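Local atomic coordinates of protein HIRA (Homo sapiens, PDB entry 5YJE), a protein that acts as a histone chaperone, cooperating with ASF1A to promote replication-independent chromatin assembly in the nucleus. Residues L39-I43 against L148-A152; W88-L92 against S116-G122; L92-L97 against V108-K112. All blocks are in the same frame, centred on the assembly; numbering follows the deposited sequence.

The chain is the C-terminal part of HIRA. Interaction 1 is the most exposed, only partly buried: an extended segment without regular structure, 39-43, rests on the turn 149-152 through one backbone hydrogen bond and small apolar contacts. Interactions 2 and 3 are buried and share Leu92. Interaction 2 joins the faces of two consecutive sheets, mainly by aromatic and aliphatic side chains. Interaction 3 lies within the second of these sheets, where two backbone bonds join the hairpin strands and an ion pair sits at their ends. Strands 105-110 and 114-119 are neighbours, so these two contacts use the same sheet. Ile43 of interaction 1 also packs on Leu97 of interaction 3.

Interaction 1. Residues L39-I43 against L148-A152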
ATOM      1  N   LEU B  39      20.603  20.137  -5.443  1.00 48.00           N
ATOM      2  CA  LEU B  39      19.504  21.086  -5.343  1.00 48.09           C
ATOM      3  C   LEU B  39      18.403  20.554  -4.416  1.00 47.05           C
ATOM      4  O   LEU B  39      18.238  19.345  -4.243  1.00 44.13           O
ATOM      5  CB  LEU B  39      18.964  21.387  -6.735  1.00 47.71           C
ATOM      6  CG  LEU B  39      19.918  22.130  -7.668  1.00 49.57           C
ATOM      7  CD1 LEU B  39      19.427  22.057  -9.104  1.00 49.20           C
ATOM      8  CD2 LEU B  39      20.032  23.598  -7.256  1.00 47.47           C
ATOM      9  N   LYS B  40      17.676  21.480  -3.781  1.00 46.05           N
ATOM     10  CA  LYS B  40      16.582  21.151  -2.873  1.00 45.58           C
ATOM     11  C   LYS B  40      15.429  22.099  -3.145  1.00 44.33           C
ATOM     12  O   LYS B  40      15.582  23.122  -3.818  1.00 41.43           O
ATOM     13  CB  LYS B  40      16.971  21.258  -1.377  1.00 40.96           C
ATOM     14  CG  LYS B  40      18.108  20.372  -0.878  1.00 43.39           C
ATOM     15  CD  LYS B  40      17.826  18.892  -1.086  1.00 45.43           C
ATOM     16  CE  LYS B  40      18.983  18.058  -0.583  1.00 53.62           C
ATOM     17  NZ  LYS B  40      18.790  16.582  -0.741  1.00 53.62           N
ATOM     18  N   LEU B  41      14.250  21.749  -2.596  1.00 45.16           N
ATOM     19  CA  LEU B  41      13.161  22.722  -2.605  1.00 45.42           C
ATOM     20  C   LEU B  41      13.343  23.691  -1.438  1.00 44.52           C
ATOM     21  O   LEU B  41      13.781  23.280  -0.357  1.00 45.39           O
ATOM     22  CB  LEU B  41      11.806  22.010  -2.518  1.00 44.84           C
ATOM     23  CG  LEU B  41      11.493  21.224  -3.803  1.00 42.18           C
ATOM     24  CD1 LEU B  41      10.055  20.718  -3.898  1.00 37.03           C
ATOM     25  CD2 LEU B  41      11.790  22.125  -4.959  1.00 50.11           C
ATOM     26  N   PRO B  42      13.052  24.975  -1.624  1.00 41.78           N
ATOM     27  CA  PRO B  42      13.374  25.957  -0.581  1.00 45.76           C
ATOM     28  C   PRO B  42      12.347  25.962   0.546  1.00 47.66           C
ATOM     29  O   PRO B  42      11.152  25.737   0.342  1.00 44.30           O
ATOM     30  CB  PRO B  42      13.368  27.294  -1.339  1.00 37.47           C
ATOM     31  CG  PRO B  42      12.349  27.073  -2.440  1.00 37.83           C
ATOM     32  CD  PRO B  42      12.466  25.606  -2.822  1.00 39.66           C
ATOM     33  N   ILE B  43      12.836  26.230   1.747  1.00 40.52           N
ATOM     34  CA  ILE B  43      12.024  26.222   2.958  1.00 45.32           C
ATOM     35  C   ILE B  43      11.595  27.649   3.278  1.00 45.16           C
ATOM     36  O   ILE B  43      12.462  28.531   3.389  1.00 42.65           O
ATOM     37  CB  ILE B  43      12.796  25.618   4.137  1.00 45.33           C
ATOM     38  CG1 ILE B  43      13.322  24.224   3.759  1.00 41.72           C
ATOM     39  CG2 ILE B  43      11.895  25.572   5.360  1.00 41.74           C
ATOM     40  CD1 ILE B  43      14.414  23.726   4.695  1.00 35.14           C
ATOM     41  N   LEU B 148       4.942  19.226  -0.299  1.00 36.78           N
ATOM     42  CA  LEU B 148       6.208  19.078  -1.016  1.00 39.60           C
ATOM     43  C   LEU B 148       7.335  19.523  -0.089  1.00 40.15           C
ATOM     44  O   LEU B 148       7.339  20.670   0.373  1.00 41.12           O
ATOM     45  CB  LEU B 148       6.223  19.920  -2.299  1.00 38.69           C
ATOM     46  CG  LEU B 148       5.872  19.339  -3.679  1.00 48.33           C
ATOM     47  CD1 LEU B 148       4.387  19.095  -3.858  1.00 51.22           C
ATOM     48  CD2 LEU B 148       6.348  20.280  -4.759  1.00 52.03           C
ATOM     49  N   THR B 149       8.291  18.640   0.165  1.00 39.77           N
ATOM     50  CA  THR B 149       9.315  18.884   1.166  1.00 45.02           C
ATOM     51  C   THR B 149      10.638  19.321   0.534  1.00 43.88           C
ATOM     52  O   THR B 149      10.867  19.200  -0.674  1.00 44.90           O
ATOM     53  CB  THR B 149       9.535  17.641   2.041  1.00 45.08           C
ATOM     54  OG1 THR B 149      10.049  16.564   1.242  1.00 47.92           O
ATOM     55  CG2 THR B 149       8.239  17.211   2.713  1.00 40.55           C
ATOM     56  N   ALA B 150      11.520  19.853   1.390  1.00 44.09           N
ATOM     57  CA  ALA B 150      12.830  20.306   0.925  1.00 45.31           C
ATOM     58  C   ALA B 150      13.576  19.198   0.205  1.00 43.78           C
ATOM     59  O   ALA B 150      14.253  19.447  -0.794  1.00 43.23           O
ATOM     60  CB  ALA B 150      13.687  20.811   2.088  1.00 37.05           C
ATOM     61  N   ALA B 151      13.470  17.972   0.699  1.00 45.51           N
ATOM     62  CA  ALA B 151      14.139  16.862   0.053  1.00 44.37           C
ATOM     63  C   ALA B 151      13.536  16.544  -1.324  1.00 48.15           C
ATOM     64  O   ALA B 151      14.048  15.659  -2.014  1.00 45.91           O
ATOM     65  CB  ALA B 151      14.109  15.649   0.986  1.00 31.57           C
ATOM     66  N   ALA B 152      12.480  17.265  -1.716  1.00 42.56           N
ATOM     67  CA  ALA B 152      11.754  17.043  -2.955  1.00 44.96           C
ATOM     68  C   ALA B 152      10.983  15.717  -2.938  1.00 45.36           C
ATOM     69  O   ALA B 152      10.962  14.976  -3.922  1.00 50.18           O
ATOM     70  CB  ALA B 152      12.683  17.135  -4.167  1.00 50.70           C
TER
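Leu41 and Ala150 carry this contact, and their backbones meet first. Leu41 N donates to Ala150 O at 2.9 Å, with an angle of 156° at the hydrogen. The N-H lies in the carbonyl plane and uses a lone pair of the oxygen. A weaker C-H contact runs the other way: Ala150 CA lies 3.4 Å from Leu41 O. Both polar groups of the Leu41 backbone are thus turned to one residue of the turn.

The turn itself is type I, from Thr149 to Ala152, and is closed by a bond from Ala152 N to Thr149 O. It joins adjacent strands 144-149 and 153-158 in a beta hairpin, within the four-stranded antiparallel sheet that begins with strand 135-141. Thr149 OG1 is hydrogen-bonded to Thr153, on the second strand.

Apolar contacts lie beside the backbone pair. The Leu41 side chain extends over the turn toward strand 144-149, and its CB passes 3.5 Å from Thr149 O. Its CG stands anti to the carbonyl carbon (chi1 -69°), which sends CD1 to Leu148 CD2 at 3.8 Å. The two leucine side chains cross obliquely. Leu41 CG also meets Ala152 CB at 4.3 Å. The end of Ile43 leads to the turn, and its CG1 lies 3.8 Å from Ala150 CB.

Lys40 CB lies 3.3 Å from Ala150 O, and the bend at chi2 (-59°) brings CD back toward the same oxygen.

Around the contact, Pro42 O bonds to Ser136 OG, and Ala151 N bonds to Ser133 OG. These bonds tie both segments to strand 135-141 and the loop just before it.

The chemistry is that of an irregular N-terminal segment laid on a hairpin turn. One backbone bond pins Leu41, the small alanine side chains are consistent with the close backbone approach, and the leucine pair adds a small hydrophobic patch.

Interaction 2. Residues W88-L92 against S116-G122; sequences WETVL and SVFSTCG
Trp88, Thr90 and Leu92 pack against Phe118 and the type I turn 119-122 in the buried interface between two consecutive antiparallel sheets. Trp88 NE1 donates a weak hydrogen bond to Thr120 O at 2.8 Å; the oxygen lies near the ring plane but shifted toward CD1, and the angle at the hydrogen is only 122°. The peptide of Cys121 and Gly122 covers one face of the indole, with Cys121 C 3.5 Å from Trp88 CD1. Gly122 CA lies over the six-membered ring, at a modelled spacing too short to be relied on. The CG of Trp88 sits between the backbone N and the carbonyl carbon (chi1 64°), which directs the ring at the turn.

Strand 86-92 ends one four-stranded sheet, and strand 114-119 belongs to the next. This succession of up-and-down sheets is consistent with propeller-like blades. The segments 88-92 and 116-119 run nearly antiparallel, at 155°, with axes 10.1 Å apart, a spacing bridged by side chains and not by backbone bonds.

Phe118 stands mid-layer. Thr90 CG2 lies over one face of its ring, 4.2 Å from the centroid, a CH-pi contact. Leu92 CD2 meets the ring edge, 4.2 Å from Phe118 CZ. Phe118 CB touches Trp88 CH2 at 3.9 Å, the side chains crossing at about a right angle. At the start of the turn, Ser119 OG is hydrogen-bonded to Glu315 of the second subunit.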
ATOM      1  N   TRP B  88     -12.441  32.099  12.768  1.00 70.13           N
ATOM      2  CA  TRP B  88     -12.023  31.221  13.852  1.00 60.19           C
ATOM      3  C   TRP B  88     -10.527  31.388  14.101  1.00 60.48           C
ATOM      4  O   TRP B  88      -9.804  31.997  13.305  1.00 56.59           O
ATOM      5  CB  TRP B  88     -12.405  29.756  13.573  1.00 57.88           C
ATOM      6  CG  TRP B  88     -11.782  29.043  12.394  1.00 61.32           C
ATOM      7  CD1 TRP B  88     -12.379  28.763  11.189  1.00 66.68           C
ATOM      8  CD2 TRP B  88     -10.475  28.457  12.330  1.00 59.81           C
ATOM      9  NE1 TRP B  88     -11.517  28.067  10.373  1.00 59.00           N
ATOM     10  CE2 TRP B  88     -10.343  27.862  11.049  1.00 61.65           C
ATOM     11  CE3 TRP B  88      -9.405  28.372  13.227  1.00 54.76           C
ATOM     12  CZ2 TRP B  88      -9.178  27.201  10.648  1.00 57.52           C
ATOM     13  CZ3 TRP B  88      -8.253  27.712  12.829  1.00 54.78           C
ATOM     14  CH2 TRP B  88      -8.147  27.136  11.549  1.00 55.17           C
ATOM     15  N   GLU B  89     -10.063  30.894  15.248  1.00 52.27           N
ATOM     16  CA  GLU B  89      -8.634  30.928  15.514  1.00 51.52           C
ATOM     17  C   GLU B  89      -8.242  29.781  16.436  1.00 49.49           C
ATOM     18  O   GLU B  89      -9.086  29.043  16.941  1.00 48.15           O
ATOM     19  CB  GLU B  89      -8.193  32.287  16.071  1.00 53.18           C
ATOM     20  CG  GLU B  89      -8.836  32.735  17.349  1.00 53.70           C
ATOM     21  CD  GLU B  89      -8.400  34.152  17.721  1.00 65.39           C
ATOM     22  OE1 GLU B  89      -8.705  35.081  16.943  1.00 69.86           O
ATOM     23  OE2 GLU B  89      -7.725  34.350  18.767  1.00 66.15           O
ATOM     24  N   THR B  90      -6.933  29.611  16.600  1.00 42.47           N
ATOM     25  CA  THR B  90      -6.369  28.506  17.358  1.00 43.73           C
ATOM     26  C   THR B  90      -4.910  28.851  17.592  1.00 44.50           C
ATOM     27  O   THR B  90      -4.384  29.808  17.009  1.00 44.15           O
ATOM     28  CB  THR B  90      -6.536  27.145  16.629  1.00 47.26           C
ATOM     29  OG1 THR B  90      -6.272  26.087  17.540  1.00 49.28           O
ATOM     30  CG2 THR B  90      -5.566  26.966  15.438  1.00 42.69           C
ATOM     31  N   VAL B  91      -4.261  28.059  18.450  1.00 40.18           N
ATOM     32  CA  VAL B  91      -2.843  28.231  18.741  1.00 41.58           C
ATOM     33  C   VAL B  91      -2.093  26.938  18.440  1.00 45.65           C
ATOM     34  O   VAL B  91      -2.639  25.831  18.498  1.00 44.41           O
ATOM     35  CB  VAL B  91      -2.590  28.663  20.199  1.00 38.27           C
ATOM     36  CG1 VAL B  91      -3.147  30.059  20.438  1.00 41.03           C
ATOM     37  CG2 VAL B  91      -3.208  27.683  21.147  1.00 35.53           C
ATOM     38  N   LEU B  92      -0.815  27.098  18.123  1.00 40.67           N
ATOM     39  CA  LEU B  92       0.111  26.005  17.901  1.00 42.40           C
ATOM     40  C   LEU B  92       1.332  26.273  18.765  1.00 44.44           C
ATOM     41  O   LEU B  92       1.561  27.403  19.197  1.00 38.21           O
ATOM     42  CB  LEU B  92       0.498  25.887  16.406  1.00 44.89           C
ATOM     43  CG  LEU B  92      -0.700  25.380  15.593  1.00 46.76           C
ATOM     44  CD1 LEU B  92      -1.508  26.502  14.997  1.00 37.64           C
ATOM     45  CD2 LEU B  92      -0.299  24.332  14.549  1.00 44.57           C
ATOM     46  N   SER B 116      -0.055  20.384  10.553  1.00 37.11           N
ATOM     47  CA  SER B 116      -1.312  20.262  11.284  1.00 32.59           C
ATOM     48  C   SER B 116      -2.479  20.605  10.375  1.00 33.02           C
ATOM     49  O   SER B 116      -2.387  21.477   9.511  1.00 40.60           O
ATOM     50  CB  SER B 116      -1.338  21.146  12.534  1.00 33.03           C
ATOM     51  OG  SER B 116      -0.315  20.766  13.448  1.00 32.44           O
ATOM     52  N   VAL B 117      -3.574  19.886  10.551  1.00 37.35           N
ATOM     53  CA  VAL B 117      -4.720  19.988   9.663  1.00 39.59           C
ATOM     54  C   VAL B 117      -5.955  20.296  10.507  1.00 45.58           C
ATOM     55  O   VAL B 117      -6.239  19.593  11.487  1.00 44.27           O
ATOM     56  CB  VAL B 117      -4.892  18.701   8.827  1.00 39.43           C
ATOM     57  CG1 VAL B 117      -6.116  18.792   7.922  1.00 42.36           C
ATOM     58  CG2 VAL B 117      -3.602  18.429   8.011  1.00 34.14           C
ATOM     59  N   PHE B 118      -6.672  21.353  10.123  1.00 40.00           N
ATOM     60  CA  PHE B 118      -7.809  21.914  10.834  1.00 43.64           C
ATOM     61  C   PHE B 118      -9.046  21.921   9.943  1.00 51.04           C
ATOM     62  O   PHE B 118      -8.963  22.086   8.717  1.00 47.95           O
ATOM     63  CB  PHE B 118      -7.513  23.341  11.318  1.00 41.37           C
ATOM     64  CG  PHE B 118      -6.414  23.402  12.310  1.00 38.86           C
ATOM     65  CD1 PHE B 118      -5.105  23.587  11.906  1.00 34.34           C
ATOM     66  CD2 PHE B 118      -6.683  23.220  13.664  1.00 39.77           C
ATOM     67  CE1 PHE B 118      -4.076  23.608  12.838  1.00 31.77           C
ATOM     68  CE2 PHE B 118      -5.665  23.223  14.597  1.00 36.94           C
ATOM     69  CZ  PHE B 118      -4.357  23.434  14.190  1.00 37.44           C
ATOM     70  N   SER B 119     -10.200  21.735  10.580  1.00 54.79           N
ATOM     71  CA  SER B 119     -11.468  21.747   9.870  1.00 57.26           C
ATOM     72  C   SER B 119     -11.806  23.158   9.402  1.00 58.99           C
ATOM     73  O   SER B 119     -11.152  24.149   9.749  1.00 55.88           O
ATOM     74  CB  SER B 119     -12.597  21.229  10.761  1.00 61.76           C
ATOM     75  OG  SER B 119     -13.014  22.237  11.678  1.00 67.19           O
ATOM     76  N   THR B 120     -12.880  23.233   8.621  1.00 64.98           N
ATOM     77  CA  THR B 120     -13.294  24.504   8.049  1.00 64.99           C
ATOM     78  C   THR B 120     -13.688  25.503   9.129  1.00 68.17           C
ATOM     79  O   THR B 120     -13.486  26.712   8.962  1.00 68.74           O
ATOM     80  CB  THR B 120     -14.426  24.259   7.054  1.00 72.52           C
ATOM     81  OG1 THR B 120     -15.061  25.500   6.730  1.00 73.93           O
ATOM     82  CG2 THR B 120     -15.439  23.256   7.612  1.00 70.48           C
ATOM     83  N   CYS B 121     -14.205  25.028  10.262  1.00 70.88           N
ATOM     84  CA  CYS B 121     -14.497  25.916  11.381  1.00 68.93           C
ATOM     85  C   CYS B 121     -13.525  25.724  12.554  1.00 65.81           C
ATOM     86  O   CYS B 121     -13.877  26.006  13.707  1.00 61.01           O
ATOM     87  CB  CYS B 121     -15.951  25.745  11.828  1.00 67.98           C
ATOM     88  SG  CYS B 121     -16.283  24.191  12.624  1.00 78.80           S
ATOM     89  N   GLY B 122     -12.307  25.238  12.282  1.00 63.51           N
ATOM     90  CA  GLY B 122     -11.171  25.472  13.153  1.00 55.71           C
ATOM     91  C   GLY B 122     -10.744  24.343  14.056  1.00 54.42           C
ATOM     92  O   GLY B 122      -9.835  24.544  14.873  1.00 57.65           O
TER

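Interaction 3. Residues L92-L97 against V108-K112; sequences LTSRIL and VACEK
Arg95 and Glu111 form an ion pair across the ends of two neighbouring strands. The Glu111 chain is extended beyond CG, and its carboxylate comes up to one face of the guanidinium. Arg95 NH2 lies 3.0 Å from Glu111 OE1, but the oxygen is well out of the guanidinium plane. No N-H points at it, so the attraction is one of charge alone. OE2 also lies above the plane, toward the rim near NH1. The two planes are turned 71° apart. Arg95 is bent at chi2 (-134°) and chi3 (-75°), which folds the group back over the acid. Arg95 also has a long, weak ion pair with Glu67. The Arg95 and Glu111 side chains both touch Pro46.

One face of the hairpin is apolar. Cys110 SG meets Ile96 CG1 at 3.8 Å. Leu92 CD2 reaches the same sulfur and packs on Val108 CG2 at 3.7 Å. The other branch of Ile96, CG2, rests on Val108 CB at 3.8 Å. A polar atom, Ser94 OG, comes within 3.3 Å of Cys110 CB. On the other face, Leu97 crosses the aliphatic part of Glu111 at about a right angle, with Leu97 CD1 3.9 Å from Glu111 CG.

The backbone holds these side chains in register. Glu111 N bonds to Arg95 O at 3.1 Å, and Leu97 N to Ala109 O at 2.7 Å. These bonds flank Ile96 and Cys110, an antiparallel non-hydrogen-bonded pair. This is the open end of the beta hairpin formed by strands 96-101 and 105-110, the first two strands of a four-stranded antiparallel sheet consistent with a propeller-like blade.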
ATOM      1  N   LEU B  92      -0.815  27.098  18.123  1.00 40.67           N
ATOM      2  CA  LEU B  92       0.111  26.005  17.901  1.00 42.40           C
ATOM      3  C   LEU B  92       1.332  26.273  18.765  1.00 44.44           C
ATOM      4  O   LEU B  92       1.561  27.403  19.197  1.00 38.21           O
ATOM      5  CB  LEU B  92       0.498  25.887  16.406  1.00 44.89           C
ATOM      6  CG  LEU B  92      -0.700  25.380  15.593  1.00 46.76           C
ATOM      7  CD1 LEU B  92      -1.508  26.502  14.997  1.00 37.64           C
ATOM      8  CD2 LEU B  92      -0.299  24.332  14.549  1.00 44.57           C
ATOM      9  N   THR B  93       2.108  25.226  19.036  1.00 43.24           N
ATOM     10  CA  THR B  93       3.262  25.343  19.918  1.00 39.35           C
ATOM     11  C   THR B  93       4.576  25.490  19.166  1.00 43.21           C
ATOM     12  O   THR B  93       5.635  25.384  19.789  1.00 47.07           O
ATOM     13  CB  THR B  93       3.343  24.134  20.880  1.00 42.49           C
ATOM     14  OG1 THR B  93       3.436  22.909  20.140  1.00 47.69           O
ATOM     15  CG2 THR B  93       2.119  24.077  21.782  1.00 37.77           C
ATOM     16  N   SER B  94       4.544  25.708  17.845  1.00 40.64           N
ATOM     17  CA  SER B  94       5.753  26.024  17.093  1.00 44.80           C
ATOM     18  C   SER B  94       5.419  27.034  16.005  1.00 44.70           C
ATOM     19  O   SER B  94       4.252  27.241  15.656  1.00 45.26           O
ATOM     20  CB  SER B  94       6.424  24.774  16.486  1.00 43.13           C
ATOM     21  OG  SER B  94       5.501  24.004  15.763  1.00 48.37           O
ATOM     22  N   ARG B  95       6.461  27.683  15.487  1.00 45.65           N
ATOM     23  CA  ARG B  95       6.261  28.709  14.466  1.00 46.11           C
ATOM     24  C   ARG B  95       5.658  28.117  13.193  1.00 42.13           C
ATOM     25  O   ARG B  95       6.109  27.084  12.693  1.00 41.29           O
ATOM     26  CB  ARG B  95       7.581  29.407  14.150  1.00 49.83           C
ATOM     27  CG  ARG B  95       8.280  29.906  15.389  1.00 58.58           C
ATOM     28  CD  ARG B  95       8.802  31.329  15.245  1.00 61.64           C
ATOM     29  NE  ARG B  95      10.004  31.458  14.423  1.00 66.31           N
ATOM     30  CZ  ARG B  95      11.193  30.968  14.754  1.00 64.90           C
ATOM     31  NH1 ARG B  95      12.238  31.159  13.959  1.00 66.81           N
ATOM     32  NH2 ARG B  95      11.336  30.266  15.870  1.00 68.22           N
ATOM     33  N   ILE B  96       4.627  28.775  12.683  1.00 38.97           N
ATOM     34  CA  ILE B  96       4.024  28.414  11.406  1.00 42.37           C
ATOM     35  C   ILE B  96       4.841  29.024  10.267  1.00 42.93           C
ATOM     36  O   ILE B  96       5.041  30.243  10.215  1.00 43.77           O
ATOM     37  CB  ILE B  96       2.560  28.865  11.346  1.00 37.92           C
ATOM     38  CG1 ILE B  96       1.773  28.179  12.469  1.00 40.99           C
ATOM     39  CG2 ILE B  96       1.960  28.543   9.965  1.00 38.93           C
ATOM     40  CD1 ILE B  96       0.469  28.865  12.841  1.00 41.15           C
ATOM     41  N   LEU B  97       5.314  28.166   9.356  1.00 42.58           N
ATOM     42  CA  LEU B  97       6.125  28.544   8.204  1.00 38.02           C
ATOM     43  C   LEU B  97       5.275  28.813   6.972  1.00 39.37           C
ATOM     44  O   LEU B  97       5.487  29.814   6.279  1.00 41.38           O
ATOM     45  CB  LEU B  97       7.150  27.453   7.901  1.00 42.14           C
ATOM     46  CG  LEU B  97       8.249  27.266   8.936  1.00 44.96           C
ATOM     47  CD1 LEU B  97       9.171  26.050   8.614  1.00 34.03           C
ATOM     48  CD2 LEU B  97       9.043  28.583   9.047  1.00 41.11           C
ATOM     49  N   VAL B 108      -1.424  23.892   8.158  1.00 40.60           N
ATOM     50  CA  VAL B 108      -0.258  24.721   8.408  1.00 38.72           C
ATOM     51  C   VAL B 108       0.939  23.805   8.536  1.00 40.18           C
ATOM     52  O   VAL B 108       0.837  22.697   9.080  1.00 39.43           O
ATOM     53  CB  VAL B 108      -0.397  25.615   9.673  1.00 40.67           C
ATOM     54  CG1 VAL B 108      -1.464  26.709   9.469  1.00 40.64           C
ATOM     55  CG2 VAL B 108      -0.703  24.790  10.878  1.00 35.36           C
ATOM     56  N   ALA B 109       2.075  24.268   8.034  1.00 36.39           N
ATOM     57  CA  ALA B 109       3.333  23.584   8.259  1.00 40.44           C
ATOM     58  C   ALA B 109       4.218  24.477   9.116  1.00 40.46           C
ATOM     59  O   ALA B 109       4.316  25.689   8.879  1.00 38.20           O
ATOM     60  CB  ALA B 109       4.020  23.205   6.939  1.00 42.26           C
ATOM     61  N   CYS B 110       4.841  23.838  10.106  1.00 39.05           N
ATOM     62  CA  CYS B 110       5.555  24.440  11.212  1.00 44.90           C
ATOM     63  C   CYS B 110       6.970  23.893  11.260  1.00 44.66           C
ATOM     64  O   CYS B 110       7.239  22.763  10.832  1.00 40.26           O
ATOM     65  CB  CYS B 110       4.866  24.142  12.570  1.00 42.10           C
ATOM     66  SG  CYS B 110       3.114  24.609  12.661  1.00 46.00           S
ATOM     67  N   GLU B 111       7.854  24.703  11.852  1.00 45.49           N
ATOM     68  CA  GLU B 111       9.207  24.281  12.195  1.00 47.93           C
ATOM     69  C   GLU B 111       9.169  22.980  12.981  1.00 48.16           C
ATOM     70  O   GLU B 111       8.142  22.658  13.595  1.00 51.69           O
ATOM     71  CB  GLU B 111       9.924  25.353  13.009  1.00 46.42           C
ATOM     72  CG  GLU B 111      10.037  26.698  12.324  1.00 54.20           C
ATOM     73  CD  GLU B 111      10.762  27.708  13.196  1.00 62.60           C
ATOM     74  OE1 GLU B 111      10.484  27.753  14.420  1.00 63.47           O
ATOM     75  OE2 GLU B 111      11.626  28.440  12.667  1.00 64.53           O
ATOM     76  N   LYS B 112      10.295  22.258  13.007  1.00 44.98           N
ATOM     77  CA  LYS B 112      10.350  20.891  13.535  1.00 49.82           C
ATOM     78  C   LYS B 112       9.514  19.945  12.669  1.00 49.84           C
ATOM     79  O   LYS B 112       9.003  18.924  13.161  1.00 46.41           O
ATOM     80  CB  LYS B 112       9.899  20.805  15.006  1.00 56.41           C
ATOM     81  CG  LYS B 112      10.815  21.497  16.011  1.00 56.31           C
TER